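Local coordinates for glycosyl transferase family 8 (Streptococcus pneumoniae, PDB 5GVV) that transfers galactose from UDP-galactose to the terminal glucose of the already glycosylated serine-rich repeat protein PsrP, the third step of its O-glycosylation, at the interface of chains A and B. Residues are numbered along the deposited sequence; one frame, centred on the assembly and turned at random. Chains: chain A/B, Glycosyl transferase family 8.

Contact 1: the interface of chains A and B. Residues chain A 328-331, 335; chain B 204, 239-240.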
ATOM      1  N   TYR A 328     -11.009  -2.569  20.695  1.00 12.16           N
ATOM      2  CA  TYR A 328     -11.657  -1.346  20.221  1.00 14.62           C
ATOM      3  C   TYR A 328     -11.439  -0.165  21.161  1.00 15.90           C
ATOM      4  O   TYR A 328     -12.358   0.217  21.893  1.00 15.55           O
ATOM      5  CB  TYR A 328     -13.169  -1.542  20.093  1.00 11.93           C
ATOM      6  CG  TYR A 328     -13.640  -2.710  19.256  1.00 13.03           C
ATOM      7  CD1 TYR A 328     -13.724  -3.989  19.799  1.00 16.41           C
ATOM      8  CD2 TYR A 328     -14.054  -2.525  17.943  1.00 13.48           C
ATOM      9  CE1 TYR A 328     -14.181  -5.053  19.049  1.00 16.27           C
ATOM     10  CE2 TYR A 328     -14.506  -3.588  17.181  1.00 15.01           C
ATOM     11  CZ  TYR A 328     -14.575  -4.846  17.744  1.00 17.24           C
ATOM     12  OH  TYR A 328     -15.028  -5.918  17.002  1.00 19.02           O
ATOM     13  N   PRO A 329     -10.241   0.435  21.137  1.00 12.54           N
ATOM     14  CA  PRO A 329     -10.053   1.587  22.023  1.00 15.69           C
ATOM     15  C   PRO A 329     -10.913   2.765  21.565  1.00 18.98           C
ATOM     16  O   PRO A 329     -11.269   2.833  20.384  1.00 16.52           O
ATOM     17  CB  PRO A 329      -8.567   1.918  21.855  1.00 17.60           C
ATOM     18  CG  PRO A 329      -8.218   1.420  20.466  1.00 18.37           C
ATOM     19  CD  PRO A 329      -9.070   0.188  20.271  1.00 16.71           C
ATOM     20  N   ASN A 330     -11.257   3.657  22.490  1.00 16.53           N
ATOM     21  CA  ASN A 330     -11.979   4.880  22.151  1.00 17.82           C
ATOM     22  C   ASN A 330     -13.315   4.646  21.451  1.00 19.45           C
ATOM     23  O   ASN A 330     -13.664   5.359  20.509  1.00 20.97           O
ATOM     24  CB  ASN A 330     -11.083   5.796  21.306  1.00 17.21           C
ATOM     25  CG  ASN A 330      -9.877   6.291  22.078  1.00 22.79           C
ATOM     26  OD1 ASN A 330     -10.020   6.897  23.140  1.00 22.98           O
ATOM     27  ND2 ASN A 330      -8.681   6.015  21.562  1.00 18.79           N
ATOM     28  N   SER A 331     -14.056   3.641  21.908  1.00 15.82           N
ATOM     29  CA  SER A 331     -15.374   3.367  21.348  1.00 15.77           C
ATOM     30  C   SER A 331     -16.409   4.134  22.165  1.00 13.97           C
ATOM     31  O   SER A 331     -16.050   4.938  23.034  1.00 15.06           O
ATOM     32  CB  SER A 331     -15.653   1.864  21.370  1.00 13.81           C
ATOM     33  OG  SER A 331     -16.799   1.535  20.607  1.00 16.19           O
ATOM     34  N   LEU A 335     -21.879   1.966  19.983  1.00 13.31           N
ATOM     35  CA  LEU A 335     -21.065   1.008  19.234  1.00 14.59           C
ATOM     36  C   LEU A 335     -20.909  -0.300  20.012  1.00 16.12           C
ATOM     37  O   LEU A 335     -20.995  -1.389  19.438  1.00 16.29           O
ATOM     38  CB  LEU A 335     -19.696   1.616  18.906  1.00 13.36           C
ATOM     39  CG  LEU A 335     -19.804   2.979  18.208  1.00 14.58           C
ATOM     40  CD1 LEU A 335     -18.446   3.654  18.042  1.00 16.24           C
ATOM     41  CD2 LEU A 335     -20.483   2.825  16.863  1.00 17.65           C
TER
ATOM     42  N   TYR B 204     -19.026   6.686  14.201  1.00 16.40           N
ATOM     43  CA  TYR B 204     -18.423   7.335  15.367  1.00 18.80           C
ATOM     44  C   TYR B 204     -19.105   8.665  15.665  1.00 18.87           C
ATOM     45  O   TYR B 204     -19.425   8.960  16.821  1.00 16.65           O
ATOM     46  CB  TYR B 204     -16.921   7.546  15.159  1.00 19.32           C
ATOM     47  CG  TYR B 204     -16.156   7.861  16.429  1.00 21.01           C
ATOM     48  CD1 TYR B 204     -16.231   7.023  17.532  1.00 22.66           C
ATOM     49  CD2 TYR B 204     -15.344   8.986  16.515  1.00 26.32           C
ATOM     50  CE1 TYR B 204     -15.534   7.301  18.692  1.00 24.41           C
ATOM     51  CE2 TYR B 204     -14.636   9.272  17.673  1.00 27.46           C
ATOM     52  CZ  TYR B 204     -14.735   8.423  18.757  1.00 28.59           C
ATOM     53  OH  TYR B 204     -14.041   8.689  19.918  1.00 30.42           O
ATOM     54  N   SER B 239     -10.204   0.708  14.582  1.00 13.70           N
ATOM     55  CA  SER B 239     -11.329   1.564  14.222  1.00 16.25           C
ATOM     56  C   SER B 239     -12.530   1.093  15.038  1.00 14.70           C
ATOM     57  O   SER B 239     -12.462   0.048  15.693  1.00 16.77           O
ATOM     58  CB  SER B 239     -11.615   1.521  12.713  1.00 14.97           C
ATOM     59  OG  SER B 239     -12.032   0.232  12.284  1.00 14.54           O
ATOM     60  N   VAL B 240     -13.614   1.858  15.034  1.00 15.56           N
ATOM     61  CA  VAL B 240     -14.781   1.479  15.831  1.00 16.72           C
ATOM     62  C   VAL B 240     -16.077   1.421  15.016  1.00 18.76           C
ATOM     63  O   VAL B 240     -17.092   0.904  15.488  1.00 18.73           O
ATOM     64  CB  VAL B 240     -14.962   2.408  17.047  1.00 17.48           C
ATOM     65  CG1 VAL B 240     -13.792   2.257  18.010  1.00 19.11           C
ATOM     66  CG2 VAL B 240     -15.089   3.850  16.592  1.00 18.39           C
TER
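B:Val240 packs against A:Leu335 and A:Ser331, and the 78 Å² of its surface that chain A hides is the largest share of any residue in this patch. It illustrates how one small branched side chain can carry a protein contact. Its two methyls divide the work. CG2 meets CD1 of A:Leu335 at 3.7 Å, the two side chains crossing at about a right angle, while CG1 faces the loop that follows strand 325-328. There CG1 lies 3.5 Å from the carbonyl O of A:Pro329 and 3.9 Å from CA of A:Ser331. The valine torsion (chi1 -65°) directs CG1 to this loop and CG2 to A:Leu335.

Whereas several groups enclose the valine, the flanks touch at isolated atoms. On one, A:Tyr328 brings its ring edge atom CD2 to 3.8 Å from the backbone O of B:Ser239. On the other, B:Tyr204 places its CE1 3.3 Å from the backbone O of A:Asn330 and its CD1 4.1 Å from CD1 of A:Leu335. The patch joins the 329-331 loop and the start of helix 333-342 in one subunit to helix 203-209 and the loop at B:Ser239 and B:Val240 in the other, and would help hold the two-fold dimer of the crystal together.

Contact 2: the interface of chains A and B. Residues chain A 236, 244, 248; chain B 44, 46.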
ATOM      1  N   ASN A 236       9.591   5.075  -5.847  1.00 11.38           N
ATOM      2  CA  ASN A 236       9.312   6.504  -5.900  1.00 13.47           C
ATOM      3  C   ASN A 236       8.811   6.863  -7.293  1.00 11.55           C
ATOM      4  O   ASN A 236       8.992   6.080  -8.227  1.00 13.05           O
ATOM      5  CB  ASN A 236      10.563   7.311  -5.543  1.00 12.58           C
ATOM      6  CG  ASN A 236      10.902   7.237  -4.063  1.00 17.47           C
ATOM      7  OD1 ASN A 236      10.059   6.878  -3.239  1.00 19.37           O
ATOM      8  ND2 ASN A 236      12.131   7.597  -3.718  1.00 16.24           N
ATOM      9  N   ARG A 244      14.897  -0.762 -11.716  1.00 15.56           N
ATOM     10  CA  ARG A 244      13.628  -0.247 -11.206  1.00 14.55           C
ATOM     11  C   ARG A 244      12.465  -1.157 -11.609  1.00 13.24           C
ATOM     12  O   ARG A 244      11.538  -1.392 -10.823  1.00 14.46           O
ATOM     13  CB  ARG A 244      13.394   1.162 -11.753  1.00 17.84           C
ATOM     14  CG  ARG A 244      12.016   1.727 -11.462  1.00 15.10           C
ATOM     15  CD  ARG A 244      11.826   3.091 -12.101  1.00 16.03           C
ATOM     16  NE  ARG A 244      10.484   3.608 -11.845  1.00 14.81           N
ATOM     17  CZ  ARG A 244      10.182   4.455 -10.865  1.00 12.84           C
ATOM     18  NH1 ARG A 244      11.128   4.903 -10.051  1.00 11.74           N
ATOM     19  NH2 ARG A 244       8.930   4.866 -10.704  1.00 12.38           N
ATOM     20  N   TRP A 248       8.877  -3.342  -9.520  1.00 10.40           N
ATOM     21  CA  TRP A 248       7.486  -3.197  -9.918  1.00 11.96           C
ATOM     22  C   TRP A 248       6.876  -4.519 -10.373  1.00 12.95           C
ATOM     23  O   TRP A 248       5.698  -4.787 -10.116  1.00 14.09           O
ATOM     24  CB  TRP A 248       7.352  -2.105 -10.984  1.00  9.79           C
ATOM     25  CG  TRP A 248       7.442  -0.760 -10.355  1.00 10.27           C
ATOM     26  CD1 TRP A 248       8.533   0.059 -10.306  1.00  9.57           C
ATOM     27  CD2 TRP A 248       6.411  -0.097  -9.616  1.00 10.20           C
ATOM     28  NE1 TRP A 248       8.236   1.201  -9.606  1.00 11.99           N
ATOM     29  CE2 TRP A 248       6.935   1.132  -9.171  1.00 10.60           C
ATOM     30  CE3 TRP A 248       5.087  -0.417  -9.299  1.00  9.72           C
ATOM     31  CZ2 TRP A 248       6.185   2.039  -8.421  1.00 10.14           C
ATOM     32  CZ3 TRP A 248       4.339   0.486  -8.551  1.00  9.97           C
ATOM     33  CH2 TRP A 248       4.889   1.698  -8.123  1.00 11.79           C
TER
ATOM     34  N   PRO B  44       3.292   6.599  -9.664  1.00 13.18           N
ATOM     35  CA  PRO B  44       4.258   6.043 -10.624  1.00 10.94           C
ATOM     36  C   PRO B  44       3.613   5.439 -11.874  1.00 11.80           C
ATOM     37  O   PRO B  44       2.536   4.844 -11.787  1.00  8.84           O
ATOM     38  CB  PRO B  44       4.939   4.938  -9.817  1.00 12.63           C
ATOM     39  CG  PRO B  44       4.880   5.430  -8.402  1.00 10.31           C
ATOM     40  CD  PRO B  44       3.509   6.066  -8.304  1.00 11.52           C
ATOM     41  N   GLU B  46       4.394   2.893 -13.683  1.00 11.15           N
ATOM     42  CA  GLU B  46       4.355   1.428 -13.682  1.00 10.98           C
ATOM     43  C   GLU B  46       3.020   0.900 -13.167  1.00 11.36           C
ATOM     44  O   GLU B  46       2.492  -0.094 -13.680  1.00 10.23           O
ATOM     45  CB  GLU B  46       5.480   0.856 -12.809  1.00  9.92           C
ATOM     46  CG  GLU B  46       6.901   0.980 -13.393  1.00 14.12           C
ATOM     47  CD  GLU B  46       7.512   2.348 -13.165  1.00 14.80           C
ATOM     48  OE1 GLU B  46       6.830   3.206 -12.559  1.00 14.73           O
ATOM     49  OE2 GLU B  46       8.673   2.563 -13.584  1.00 13.32           O
TER
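B:Glu46, near the start of helix 45-57 in the family 8 glycosyltransferase region, lies against A:Trp248 and reaches A:Arg244, both on helix 244-251 of the other subunit. The side chain shows how one acidic residue can combine an apolar stem with a charged tip. CB sits over the face of the indole, 3.7 Å from the centroid of the five-membered ring, in a CH-pi contact. CG continues along the pyrrole part, 3.5 Å from CG of A:Trp248. A bend at the next bond (chi2 82°) then carries the carboxylate back over the indole, with CD 3.8 Å from NE1 of A:Trp248. The carboxylate and indole planes are 8° apart.

At the tip, OE2 accepts a nearly straight hydrogen bond from NE of A:Arg244 at 2.7 Å, which is also a salt bridge. OE1 takes a longer bond from NH2 of the same guanidinium at 3.3 Å. The arginine thus grips side-on, one nitrogen to each oxygen; both oxygens lie close to the guanidinium plane, yet the nitrogens approach from above the carboxylate plane. Extended from CG to NE, A:Arg244 is steadied from its own chain, where NH2 also donates to the backbone O of A:Asn236 at 2.8 Å. NE1 of A:Trp248 lies over the rim of one guanidinium face. Beside the glutamate, CB of B:Pro44 touches the benzo part of the indole at CZ2, 3.5 Å away.

Contact 3: the interface of chains A and B. Residues chain A 203-204, 207-208; chain B 330, 332, 334-335.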
ATOM      1  N   ASP A 203      23.961   2.675  -6.901  1.00 15.65           N
ATOM      2  CA  ASP A 203      24.212   3.277  -8.216  1.00 18.04           C
ATOM      3  C   ASP A 203      24.459   4.785  -8.165  1.00 18.20           C
ATOM      4  O   ASP A 203      25.426   5.281  -8.750  1.00 18.89           O
ATOM      5  CB  ASP A 203      23.056   2.978  -9.175  1.00 17.79           C
ATOM      6  CG  ASP A 203      23.134   1.580  -9.768  1.00 18.30           C
ATOM      7  OD1 ASP A 203      24.040   0.812  -9.373  1.00 16.41           O
ATOM      8  OD2 ASP A 203      22.279   1.247 -10.621  1.00 15.92           O
ATOM      9  N   TYR A 204      23.589   5.508  -7.462  1.00 20.55           N
ATOM     10  CA  TYR A 204      23.747   6.952  -7.320  1.00 21.42           C
ATOM     11  C   TYR A 204      25.048   7.275  -6.603  1.00 19.41           C
ATOM     12  O   TYR A 204      25.772   8.180  -7.010  1.00 22.12           O
ATOM     13  CB  TYR A 204      22.567   7.590  -6.575  1.00 18.98           C
ATOM     14  CG  TYR A 204      22.662   9.102  -6.539  1.00 25.84           C
ATOM     15  CD1 TYR A 204      22.137   9.874  -7.571  1.00 23.44           C
ATOM     16  CD2 TYR A 204      23.308   9.757  -5.493  1.00 23.39           C
ATOM     17  CE1 TYR A 204      22.238  11.253  -7.558  1.00 23.16           C
ATOM     18  CE2 TYR A 204      23.414  11.139  -5.471  1.00 22.94           C
ATOM     19  CZ  TYR A 204      22.874  11.879  -6.503  1.00 27.11           C
ATOM     20  OH  TYR A 204      22.982  13.251  -6.490  1.00 28.36           O
ATOM     21  N   ALA A 207      28.012   6.409  -9.007  1.00 14.74           N
ATOM     22  CA  ALA A 207      28.139   7.450 -10.023  1.00 18.70           C
ATOM     23  C   ALA A 207      28.658   8.756  -9.412  1.00 20.16           C
ATOM     24  O   ALA A 207      29.368   9.525 -10.068  1.00 23.61           O
ATOM     25  CB  ALA A 207      26.808   7.671 -10.723  1.00 17.41           C
ATOM     26  N   THR A 208      28.288   9.002  -8.156  1.00 19.81           N
ATOM     27  CA  THR A 208      28.779  10.158  -7.409  1.00 20.86           C
ATOM     28  C   THR A 208      30.301  10.094  -7.234  1.00 28.14           C
ATOM     29  O   THR A 208      31.026  11.042  -7.565  1.00 30.47           O
ATOM     30  CB  THR A 208      28.113  10.244  -6.015  1.00 24.39           C
ATOM     31  OG1 THR A 208      26.706  10.482  -6.156  1.00 23.34           O
ATOM     32  CG2 THR A 208      28.725  11.359  -5.193  1.00 28.42           C
TER
ATOM     33  N   ASN B 330      17.759  14.853 -11.548  1.00 17.91           N
ATOM     34  CA  ASN B 330      18.881  14.626 -10.641  1.00 21.48           C
ATOM     35  C   ASN B 330      19.661  13.338 -10.898  1.00 21.98           C
ATOM     36  O   ASN B 330      20.018  12.612  -9.963  1.00 22.08           O
ATOM     37  CB  ASN B 330      18.421  14.710  -9.184  1.00 23.33           C
ATOM     38  CG  ASN B 330      18.014  16.115  -8.789  1.00 27.37           C
ATOM     39  OD1 ASN B 330      18.851  17.015  -8.717  1.00 31.96           O
ATOM     40  ND2 ASN B 330      16.725  16.312  -8.533  1.00 25.89           N
ATOM     41  N   LEU B 332      23.043  11.398 -13.013  1.00 20.23           N
ATOM     42  CA  LEU B 332      24.484  11.637 -13.035  1.00 21.46           C
ATOM     43  C   LEU B 332      25.075  11.081 -14.330  1.00 15.87           C
ATOM     44  O   LEU B 332      24.463  10.221 -14.965  1.00 18.27           O
ATOM     45  CB  LEU B 332      25.146  11.003 -11.809  1.00 19.11           C
ATOM     46  CG  LEU B 332      24.856  11.660 -10.455  1.00 21.91           C
ATOM     47  CD1 LEU B 332      25.503  10.891  -9.307  1.00 24.90           C
ATOM     48  CD2 LEU B 332      25.307  13.112 -10.435  1.00 21.66           C
HETATM   49  N   MSE B 334      27.495   8.920 -15.180  1.00 15.58           N
HETATM   50  CA  MSE B 334      27.591   7.482 -15.248  1.00 18.77           C
HETATM   51  C   MSE B 334      26.294   6.769 -15.419  1.00 16.32           C
HETATM   52  O   MSE B 334      26.238   5.765 -16.067  1.00 20.15           O
HETATM   53  CB  MSE B 334      28.326   6.937 -14.011  1.00 30.00           C
HETATM   54  CG  MSE B 334      29.769   7.193 -14.279  1.00 30.00           C
HETATM   55 SE   MSE B 334      30.838   6.199 -12.912  1.00 30.00          SE
HETATM   56  CE  MSE B 334      32.576   7.092 -13.215  1.00 30.00           C
ATOM     57  N   LEU B 335      25.228   7.308 -14.833  1.00 17.84           N
ATOM     58  CA  LEU B 335      23.900   6.722 -14.953  1.00 15.24           C
ATOM     59  C   LEU B 335      23.389   6.919 -16.377  1.00 18.22           C
ATOM     60  O   LEU B 335      22.888   5.980 -17.008  1.00 16.78           O
ATOM     61  CB  LEU B 335      22.946   7.352 -13.936  1.00 15.14           C
ATOM     62  CG  LEU B 335      23.388   7.113 -12.490  1.00 18.67           C
ATOM     63  CD1 LEU B 335      22.446   7.763 -11.496  1.00 17.15           C
ATOM     64  CD2 LEU B 335      23.493   5.627 -12.228  1.00 17.07           C
TER
HETATM   65  O   HOH W   1      28.881   9.871 -12.862  1.00 18.79           O
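B:Leu332 meets A:Tyr204, A:Ala207 and A:Thr208 on helix 203-208 of chain A, an example of a leucine methyl shared among several residues of one helix. In the apolar packing, CD1 lies over one face of the A:Tyr204 ring, 3.9 Å from the centroid and offset toward the rim, in a CH-pi contact. The same methyl reaches CB of A:Ala207 at 3.8 Å. Having CG anti to the carbonyl carbon (chi1 -70°) and an extended second torsion, the leucine points CD1 at the ring and at the helix residues beside it. A:Ala207 CB also meets CB of the selenomethionine B:Met334 at 3.7 Å and CG of B:Leu335 at 3.9 Å, which brings the start of helix 333-342 against the alanine.

A van der Waals approach sets CD1 of B:Leu332 3.4 Å from the hydroxyl oxygen OG1 of A:Thr208. Polar links include one within chain A and one through water. OG1 of A:Thr208 donates to the backbone O of A:Tyr204 at 2.6 Å, from above the carbonyl plane, which fixes the hydroxyl beside the leucine methyl. Water 1 bridges O of A:Ala207 and N of B:Met334, the latter at 2.9 Å. The site docks a short helix of one subunit on the start of helix 333-342 of the other, and probably helps stabilise the dimer of the crystal.

Contact 4: the interface of chains A and B. Residues chain A 18, 235-236, 248; chain B 14, 17, 44, 47.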
ATOM      1  N   ARG A  18       3.672  -1.753   1.604  1.00  9.12           N
ATOM      2  CA  ARG A  18       3.805  -2.041   0.172  1.00 10.67           C
ATOM      3  C   ARG A  18       5.183  -2.616  -0.149  1.00 11.49           C
ATOM      4  O   ARG A  18       5.327  -3.437  -1.060  1.00 12.36           O
ATOM      5  CB  ARG A  18       3.547  -0.791  -0.685  1.00 13.02           C
ATOM      6  CG  ARG A  18       2.072  -0.411  -0.822  1.00 12.76           C
ATOM      7  CD  ARG A  18       1.874   0.814  -1.710  1.00 13.88           C
ATOM      8  NE  ARG A  18       2.198   0.540  -3.109  1.00 13.49           N
ATOM      9  CZ  ARG A  18       3.198   1.119  -3.766  1.00 14.23           C
ATOM     10  NH1 ARG A  18       3.968   2.005  -3.149  1.00 16.67           N
ATOM     11  NH2 ARG A  18       3.431   0.813  -5.038  1.00 12.15           N
ATOM     12  N   TRP A 235      10.433   2.501  -6.063  1.00  9.96           N
ATOM     13  CA  TRP A 235       8.997   2.713  -5.952  1.00 11.62           C
ATOM     14  C   TRP A 235       8.604   4.190  -5.915  1.00 11.18           C
ATOM     15  O   TRP A 235       7.416   4.519  -5.942  1.00 13.07           O
ATOM     16  CB  TRP A 235       8.422   1.978  -4.740  1.00 10.64           C
ATOM     17  CG  TRP A 235       8.981   2.390  -3.405  1.00 14.21           C
ATOM     18  CD1 TRP A 235       8.608   3.471  -2.653  1.00 13.83           C
ATOM     19  CD2 TRP A 235       9.985   1.699  -2.647  1.00 12.93           C
ATOM     20  NE1 TRP A 235       9.329   3.500  -1.480  1.00 14.91           N
ATOM     21  CE2 TRP A 235      10.179   2.422  -1.448  1.00 13.10           C
ATOM     22  CE3 TRP A 235      10.736   0.540  -2.856  1.00 12.69           C
ATOM     23  CZ2 TRP A 235      11.093   2.023  -0.470  1.00 14.66           C
ATOM     24  CZ3 TRP A 235      11.653   0.145  -1.883  1.00 14.65           C
ATOM     25  CH2 TRP A 235      11.822   0.889  -0.709  1.00 14.36           C
ATOM     26  N   ASN A 236       9.591   5.075  -5.847  1.00 11.38           N
ATOM     27  CA  ASN A 236       9.312   6.504  -5.900  1.00 13.47           C
ATOM     28  C   ASN A 236       8.811   6.863  -7.293  1.00 11.55           C
ATOM     29  O   ASN A 236       8.992   6.080  -8.227  1.00 13.05           O
ATOM     30  CB  ASN A 236      10.563   7.311  -5.543  1.00 12.58           C
ATOM     31  CG  ASN A 236      10.902   7.237  -4.063  1.00 17.47           C
ATOM     32  OD1 ASN A 236      10.059   6.878  -3.239  1.00 19.37           O
ATOM     33  ND2 ASN A 236      12.131   7.597  -3.718  1.00 16.24           N
ATOM     34  N   TRP A 248       8.877  -3.342  -9.520  1.00 10.40           N
ATOM     35  CA  TRP A 248       7.486  -3.197  -9.918  1.00 11.96           C
ATOM     36  C   TRP A 248       6.876  -4.519 -10.373  1.00 12.95           C
ATOM     37  O   TRP A 248       5.698  -4.787 -10.116  1.00 14.09           O
ATOM     38  CB  TRP A 248       7.352  -2.105 -10.984  1.00  9.79           C
ATOM     39  CG  TRP A 248       7.442  -0.760 -10.355  1.00 10.27           C
ATOM     40  CD1 TRP A 248       8.533   0.059 -10.306  1.00  9.57           C
ATOM     41  CD2 TRP A 248       6.411  -0.097  -9.616  1.00 10.20           C
ATOM     42  NE1 TRP A 248       8.236   1.201  -9.606  1.00 11.99           N
ATOM     43  CE2 TRP A 248       6.935   1.132  -9.171  1.00 10.60           C
ATOM     44  CE3 TRP A 248       5.087  -0.417  -9.299  1.00  9.72           C
ATOM     45  CZ2 TRP A 248       6.185   2.039  -8.421  1.00 10.14           C
ATOM     46  CZ3 TRP A 248       4.339   0.486  -8.551  1.00  9.97           C
ATOM     47  CH2 TRP A 248       4.889   1.698  -8.123  1.00 11.79           C
TER
ATOM     48  N   TYR B  14      -0.305   9.352  -4.270  1.00 16.29           N
ATOM     49  CA  TYR B  14       0.390   8.073  -4.130  1.00 13.63           C
ATOM     50  C   TYR B  14       0.321   7.533  -2.700  1.00 14.00           C
ATOM     51  O   TYR B  14       0.290   6.321  -2.491  1.00 12.56           O
ATOM     52  CB  TYR B  14       1.852   8.257  -4.569  1.00 11.26           C
ATOM     53  CG  TYR B  14       2.674   6.993  -4.761  1.00 12.79           C
ATOM     54  CD1 TYR B  14       2.080   5.764  -5.015  1.00 11.74           C
ATOM     55  CD2 TYR B  14       4.061   7.040  -4.689  1.00 14.45           C
ATOM     56  CE1 TYR B  14       2.852   4.615  -5.188  1.00  8.62           C
ATOM     57  CE2 TYR B  14       4.835   5.905  -4.863  1.00 11.89           C
ATOM     58  CZ  TYR B  14       4.226   4.698  -5.117  1.00 13.71           C
ATOM     59  OH  TYR B  14       5.002   3.562  -5.283  1.00 11.71           O
ATOM     60  N   ILE B  17      -2.578   5.302  -2.340  1.00 12.06           N
ATOM     61  CA  ILE B  17      -2.693   4.319  -3.418  1.00 10.87           C
ATOM     62  C   ILE B  17      -3.390   3.014  -2.983  1.00 11.11           C
ATOM     63  O   ILE B  17      -4.083   2.375  -3.787  1.00 10.45           O
ATOM     64  CB  ILE B  17      -1.315   4.033  -4.071  1.00 12.71           C
ATOM     65  CG1 ILE B  17      -1.482   3.376  -5.442  1.00  9.16           C
ATOM     66  CG2 ILE B  17      -0.440   3.179  -3.145  1.00 11.71           C
ATOM     67  CD1 ILE B  17      -2.300   4.208  -6.431  1.00 12.08           C
ATOM     68  N   PRO B  44       3.292   6.599  -9.664  1.00 13.18           N
ATOM     69  CA  PRO B  44       4.258   6.043 -10.624  1.00 10.94           C
ATOM     70  C   PRO B  44       3.613   5.439 -11.874  1.00 11.80           C
ATOM     71  O   PRO B  44       2.536   4.844 -11.787  1.00  8.84           O
ATOM     72  CB  PRO B  44       4.939   4.938  -9.817  1.00 12.63           C
ATOM     73  CG  PRO B  44       4.880   5.430  -8.402  1.00 10.31           C
ATOM     74  CD  PRO B  44       3.509   6.066  -8.304  1.00 11.52           C
ATOM     75  N   TRP B  47       2.499   1.547 -12.131  1.00  8.76           N
ATOM     76  CA  TRP B  47       1.213   1.167 -11.564  1.00 12.46           C
ATOM     77  C   TRP B  47       0.132   1.382 -12.612  1.00 10.74           C
ATOM     78  O   TRP B  47      -0.706   0.507 -12.832  1.00 10.71           O
ATOM     79  CB  TRP B  47       0.930   1.996 -10.303  1.00 10.34           C
ATOM     80  CG  TRP B  47      -0.348   1.641  -9.591  1.00 11.85           C
ATOM     81  CD1 TRP B  47      -0.510   0.722  -8.584  1.00 12.47           C
ATOM     82  CD2 TRP B  47      -1.641   2.211  -9.820  1.00 11.49           C
ATOM     83  NE1 TRP B  47      -1.825   0.685  -8.187  1.00 10.59           N
ATOM     84  CE2 TRP B  47      -2.541   1.590  -8.933  1.00 13.72           C
ATOM     85  CE3 TRP B  47      -2.125   3.188 -10.696  1.00 14.33           C
ATOM     86  CZ2 TRP B  47      -3.901   1.915  -8.893  1.00 13.64           C
ATOM     87  CZ3 TRP B  47      -3.481   3.505 -10.659  1.00 12.05           C
ATOM     88  CH2 TRP B  47      -4.349   2.870  -9.764  1.00 15.74           C
TER
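The 3-10 helix 14-16 belongs to the UDP-binding segment of the family 8 glycosyltransferase, and its first residue, B:Tyr14, crosses the boundary between chains to meet A:Arg18 and A:Trp235. It exemplifies a phenol used as donor and acceptor at once. The hydroxyl OH donates to the backbone O of A:Trp235 at 2.7 Å, tilted 17° from the carbonyl plane. It accepts from NH1 of A:Arg18 at 2.8 Å, and more weakly from NH2. The guanidinium plane is turned 67° from the phenol ring, an end-on meeting with OH and not a stack; the NH1 bond is bent. These bonds hold the far end of the ring, while CD of B:Pro44, from the tyrosine's own chain, lies over the ring centre.

A:Arg18 stands on helix 17-30 and bends at its third torsion (chi3 68°), which swings the guanidinium toward the phenol. Its aliphatic part still packs across: CD meets CG2 of B:Ile17 at 3.6 Å, the side chains crossing at about a right angle. A:Trp248 comes from the opposite direction to B:Tyr14, its CH2 3.4 Å from the hydroxyl oxygen. Farther along the indole, CZ3 approaches CB of B:Trp47 at 4.1 Å, while B:Ile17 CD1 rests over one face of the B:Trp47 ring, offset toward its rim.

Contacts 2 and 4 form one continuous patch: their C-alpha centres are about 5 Å apart, and they share A:Asn236, A:Trp248 and B:Pro44. By the same measure, contact 3 lies about 18 Å from contact 2, and contact 1 about 31 Å from contact 4. Contacts 1 and 3, about 50 Å apart, are largely two-fold counterparts: contact 1 has B:Tyr204 together with A:Asn330 and A:Leu335, contact 3 A:Tyr204 together with B:Asn330 and B:Leu335. Contacts 2 and 4 likewise recur with the chains exchanged. The dimer of the crystal, if it forms in solution, would be joined centrally and at two outer sites, probably resisting rocking.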